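Local coordinates for 11S globulin subunit beta (Cucurbita maxima, PDB 2E9Q), which serves as a seed storage protein, a nutrient reservoir that in its mature form is a hexamer of two-chain subunits, at residues Ala324-Ala336 / Tyr441-Arg453. Sequence-based numbering, arbitrary orientation.
Sequences AERGVLYSNAMVA and YGQQEMRVLSPGR
E325 and R447 reach for each other from opposite directions and close a salt bridge, R447 NH1 donating to E325 OE1 over 3.1 Å. The oxygen lies in the guanidinium plane, at its edge, whereas the nitrogen stands above the carboxylate plane; the two groups are turned 45° apart. With CG anti to its carbonyl carbon (chi1 -73°) and the chain extended beyond, E325 reaches across from strand 323-329, while R447 bends at chi3 to meet it. A lysine in place of E325 would probably set two positive charges together and leave R447 NH1 without its carboxylate mate. Beyond the bridge, 448-449 pairs antiparallel with the start of 334-340. M334 and L449 form the hydrogen-bonded pair, with L449 N 2.7 Å from M334 O, and A336 N adds a bond to R447 O. On one face M334 and L449 lie side by side, CE to CD2 at 3.8 Å, and L449 CD1 presses tightly on A336 CB (3.5 Å). R447 and M334 each have a second conformer, making their side-chain contacts less certain. On the other face, V448 CG1 meets L329 CD2 at 3.7 Å. The C-terminal tail thus adds a short edge strand to the C-terminal cupin beta-barrel, beside R447, assigned with K387 to a magnesium site.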
loop_
_atom_site.group_PDB
_atom_site.type_symbol
_atom_site.label_atom_id
_atom_site.label_comp_id
_atom_site.label_asym_id
_atom_site.label_seq_id
_atom_site.Cartn_x
_atom_site.Cartn_y
_atom_site.Cartn_z
ATOM N N ALA A 324 14.080 9.502 -11.155
ATOM C CA ALA A 324 15.511 9.307 -11.356
ATOM C C ALA A 324 16.310 10.595 -11.310
ATOM O O ALA A 324 15.780 11.690 -11.539
ATOM C CB ALA A 324 15.759 8.611 -12.684
ATOM N N GLU A 325 17.597 10.439 -11.024
ATOM C CA GLU A 325 18.545 11.542 -10.951
ATOM C C GLU A 325 19.766 11.082 -11.743
ATOM O O GLU A 325 20.234 9.948 -11.568
ATOM C CB GLU A 325 18.961 11.821 -9.502
ATOM C CG GLU A 325 17.906 12.489 -8.617
ATOM C CD GLU A 325 18.427 12.781 -7.212
ATOM O OE1 GLU A 325 17.829 13.610 -6.492
ATOM O OE2 GLU A 325 19.441 12.169 -6.820
ATOM N N ARG A 326 20.270 11.948 -12.618
ATOM C CA ARG A 326 21.440 11.636 -13.423
ATOM C C ARG A 326 22.524 12.583 -12.940
ATOM O O ARG A 326 22.412 13.798 -13.101
ATOM C CB ARG A 326 21.140 11.865 -14.910
ATOM C CG ARG A 326 22.120 11.199 -15.886
ATOM C CD ARG A 326 23.418 11.987 -16.047
ATOM N NE ARG A 326 24.220 11.468 -17.155
ATOM C CZ ARG A 326 24.998 10.389 -17.085
ATOM N NH1 ARG A 326 25.681 9.987 -18.154
ATOM N NH2 ARG A 326 25.115 9.724 -15.939
ATOM N N GLY A 327 23.569 12.021 -12.345
ATOM C CA GLY A 327 24.637 12.843 -11.811
ATOM C C GLY A 327 25.927 12.841 -12.594
ATOM O O GLY A 327 26.247 11.903 -13.323
ATOM N N VAL A 328 26.678 13.918 -12.435
ATOM C CA VAL A 328 27.954 14.049 -13.110
ATOM C C VAL A 328 28.905 14.740 -12.156
ATOM O O VAL A 328 28.658 15.865 -11.728
ATOM C CB VAL A 328 27.828 14.885 -14.408
ATOM C CG1 VAL A 328 29.215 15.214 -14.951
ATOM C CG2 VAL A 328 27.037 14.121 -15.444
ATOM N N LEU A 329 29.976 14.049 -11.796
ATOM C CA LEU A 329 30.969 14.622 -10.904
ATOM C C LEU A 329 32.273 14.809 -11.655
ATOM O O LEU A 329 32.705 13.918 -12.387
ATOM C CB LEU A 329 31.218 13.714 -9.691
ATOM C CG LEU A 329 30.337 13.891 -8.456
ATOM C CD1 LEU A 329 30.799 12.937 -7.336
ATOM C CD2 LEU A 329 30.419 15.341 -7.988
ATOM N N TYR A 330 32.884 15.977 -11.477
ATOM C CA TYR A 330 34.165 16.290 -12.105
ATOM C C TYR A 330 35.235 15.607 -11.266
ATOM O O TYR A 330 34.993 15.261 -10.104
ATOM C CB TYR A 330 34.418 17.805 -12.096
ATOM C CG TYR A 330 33.500 18.600 -12.995
ATOM C CD1 TYR A 330 33.260 19.951 -12.758
ATOM C CD2 TYR A 330 32.861 17.995 -14.081
ATOM C CE1 TYR A 330 32.399 20.683 -13.578
ATOM C CE2 TYR A 330 32.003 18.712 -14.903
ATOM C CZ TYR A 330 31.775 20.053 -14.648
ATOM O OH TYR A 330 30.924 20.758 -15.466
ATOM N N SER A 331 36.416 15.430 -11.849
ATOM C CA SER A 331 37.524 14.786 -11.156
ATOM C C SER A 331 37.666 15.264 -9.718
ATOM O O SER A 331 37.703 16.471 -9.450
ATOM C CB SER A 331 38.834 15.038 -11.906
ATOM O OG SER A 331 38.732 14.611 -13.252
ATOM N N ASN A 332 37.723 14.304 -8.799
ATOM C CA ASN A 332 37.893 14.594 -7.381
ATOM C C ASN A 332 36.736 15.349 -6.737
ATOM O O ASN A 332 36.823 15.767 -5.574
ATOM C CB ASN A 332 39.207 15.350 -7.206
ATOM C CG ASN A 332 40.334 14.702 -7.989
ATOM O OD1 ASN A 332 41.100 15.372 -8.683
ATOM N ND2 ASN A 332 40.428 13.382 -7.890
ATOM N N ALA A 333 35.651 15.521 -7.491
ATOM C CA ALA A 333 34.469 16.207 -6.970
ATOM C C ALA A 333 33.764 15.273 -5.978
ATOM O O ALA A 333 33.852 14.052 -6.100
ATOM C CB ALA A 333 33.532 16.583 -8.111
ATOM N N MET A 334 33.068 15.857 -5.008
ATOM C CA MET A 334 32.380 15.092 -3.970
ATOM C C MET A 334 30.926 15.525 -3.796
ATOM O O MET A 334 30.623 16.718 -3.831
ATOM C CB MET A 334 33.139 15.277 -2.656
ATOM C CG MET A 334 32.765 14.340 -1.539
ATOM S SD MET A 334 33.848 14.628 -0.131
ATOM C CE MET A 334 32.721 15.465 1.004
ATOM N N VAL A 335 30.030 14.555 -3.611
ATOM C CA VAL A 335 28.625 14.863 -3.355
ATOM C C VAL A 335 28.552 14.922 -1.833
ATOM O O VAL A 335 29.006 14.007 -1.152
ATOM C CB VAL A 335 27.664 13.766 -3.878
ATOM C CG1 VAL A 335 26.260 14.019 -3.359
ATOM C CG2 VAL A 335 27.645 13.774 -5.400
ATOM N N ALA A 336 28.011 16.010 -1.302
ATOM C CA ALA A 336 27.916 16.196 0.140
ATOM C C ALA A 336 27.132 15.087 0.836
ATOM O O ALA A 336 26.255 14.465 0.232
ATOM C CB ALA A 336 27.267 17.540 0.445
ATOM N N TYR A 441 28.647 26.987 9.277
ATOM C CA TYR A 441 28.798 27.951 8.179
ATOM C C TYR A 441 30.082 27.745 7.396
ATOM O O TYR A 441 30.405 28.536 6.506
ATOM C CB TYR A 441 28.767 29.385 8.709
ATOM C CG TYR A 441 27.506 29.735 9.458
ATOM C CD1 TYR A 441 26.262 29.648 8.844
ATOM C CD2 TYR A 441 27.558 30.146 10.785
ATOM C CE1 TYR A 441 25.090 29.964 9.540
ATOM C CE2 TYR A 441 26.398 30.461 11.489
ATOM C CZ TYR A 441 25.170 30.368 10.860
ATOM O OH TYR A 441 24.023 30.666 11.554
ATOM N N GLY A 442 30.809 26.681 7.732
ATOM C CA GLY A 442 32.062 26.387 7.061
ATOM C C GLY A 442 31.909 26.042 5.594
ATOM O O GLY A 442 32.628 26.572 4.754
ATOM N N GLN A 443 30.984 25.145 5.275
ATOM C CA GLN A 443 30.758 24.754 3.886
ATOM C C GLN A 443 29.738 25.702 3.267
ATOM O O GLN A 443 28.610 25.836 3.764
ATOM C CB GLN A 443 30.228 23.320 3.800
ATOM C CG GLN A 443 30.086 22.818 2.373
ATOM C CD GLN A 443 31.422 22.476 1.755
ATOM O OE1 GLN A 443 31.542 22.329 0.539
ATOM N NE2 GLN A 443 32.438 22.333 2.597
ATOM N N GLN A 444 30.135 26.350 2.177
ATOM C CA GLN A 444 29.264 27.299 1.501
ATOM C C GLN A 444 28.604 26.750 0.240
ATOM O O GLN A 444 27.599 27.292 -0.222
ATOM C CB GLN A 444 30.031 28.584 1.174
ATOM C CG GLN A 444 30.311 29.461 2.389
ATOM C CD GLN A 444 29.045 29.950 3.079
ATOM O OE1 GLN A 444 29.105 30.728 4.033
ATOM N NE2 GLN A 444 27.892 29.494 2.602
ATOM N N GLU A 445 29.160 25.677 -0.314
ATOM C CA GLU A 445 28.590 25.071 -1.508
ATOM C C GLU A 445 27.306 24.291 -1.195
ATOM O O GLU A 445 26.817 24.325 -0.062
ATOM C CB GLU A 445 29.630 24.180 -2.181
ATOM C CG GLU A 445 30.822 24.972 -2.692
ATOM C CD GLU A 445 31.495 24.315 -3.881
ATOM O OE1 GLU A 445 32.331 24.972 -4.537
ATOM O OE2 GLU A 445 31.186 23.138 -4.163
ATOM N N MET A 446 26.751 23.601 -2.189
ATOM C CA MET A 446 25.506 22.866 -1.962
ATOM C C MET A 446 25.622 21.341 -2.009
ATOM O O MET A 446 26.462 20.760 -1.327
ATOM C CB MET A 446 24.438 23.334 -2.950
ATOM C CG MET A 446 23.021 23.182 -2.423
ATOM S SD MET A 446 22.696 24.290 -1.025
ATOM C CE MET A 446 23.189 23.268 0.407
ATOM N N ARG A 447 24.770 20.690 -2.800
ATOM C CA ARG A 447 24.790 19.231 -2.900
ATOM C C ARG A 447 26.101 18.732 -3.482
ATOM O O ARG A 447 26.685 17.758 -2.996
ATOM C CB ARG A 447 23.625 18.721 -3.753
ATOM C CG ARG A 447 23.409 17.220 -3.609
ATOM C CD ARG A 447 22.334 16.678 -4.532
ATOM N NE ARG A 447 21.093 17.442 -4.463
ATOM C CZ ARG A 447 19.916 16.985 -4.885
ATOM N NH1 ARG A 447 19.823 15.765 -5.395
ATOM N NH2 ARG A 447 18.840 17.756 -4.818
ATOM N N VAL A 448 26.560 19.392 -4.538
ATOM C CA VAL A 448 27.810 19.010 -5.162
ATOM C C VAL A 448 28.913 19.921 -4.638
ATOM O O VAL A 448 28.758 21.142 -4.595
ATOM C CB VAL A 448 27.734 19.120 -6.688
ATOM C CG1 VAL A 448 29.084 18.769 -7.298
ATOM C CG2 VAL A 448 26.663 18.180 -7.218
ATOM N N LEU A 449 30.017 19.312 -4.223
ATOM C CA LEU A 449 31.149 20.049 -3.690
ATOM C C LEU A 449 32.303 20.072 -4.673
ATOM O O LEU A 449 32.743 19.027 -5.158
ATOM C CB LEU A 449 31.616 19.417 -2.384
ATOM C CG LEU A 449 30.859 19.801 -1.116
ATOM C CD1 LEU A 449 29.371 19.696 -1.331
ATOM C CD2 LEU A 449 31.305 18.891 0.012
ATOM N N SER A 450 32.792 21.272 -4.968
ATOM C CA SER A 450 33.908 21.423 -5.894
ATOM C C SER A 450 35.173 20.881 -5.237
ATOM O O SER A 450 35.337 20.987 -4.021
ATOM C CB SER A 450 34.085 22.902 -6.260
ATOM O OG SER A 450 34.120 23.715 -5.101
ATOM N N PRO A 451 36.075 20.280 -6.030
ATOM C CA PRO A 451 37.321 19.729 -5.495
ATOM C C PRO A 451 37.933 20.657 -4.453
ATOM O O PRO A 451 38.356 21.772 -4.762
ATOM C CB PRO A 451 38.190 19.582 -6.739
ATOM C CG PRO A 451 37.189 19.182 -7.771
ATOM C CD PRO A 451 36.032 20.140 -7.497
ATOM N N GLY A 452 37.951 20.185 -3.211
ATOM C CA GLY A 452 38.498 20.960 -2.115
ATOM C C GLY A 452 38.620 20.076 -0.891
ATOM O O GLY A 452 37.972 20.310 0.132
ATOM N N ARG A 453 39.457 19.051 -1.003
ATOM C CA ARG A 453 39.680 18.100 0.082
ATOM C C ARG A 453 40.177 18.766 1.363
ATOM O O ARG A 453 40.144 20.014 1.432
ATOM C CB ARG A 453 40.686 17.044 -0.366
ATOM C CG ARG A 453 42.101 17.570 -0.563
ATOM C CD ARG A 453 42.802 16.759 -1.631
ATOM N NE ARG A 453 42.560 15.331 -1.458
ATOM C CZ ARG A 453 42.849 14.413 -2.373
ATOM N NH1 ARG A 453 42.597 13.130 -2.136
ATOM N NH2 ARG A 453 43.385 14.784 -3.530
#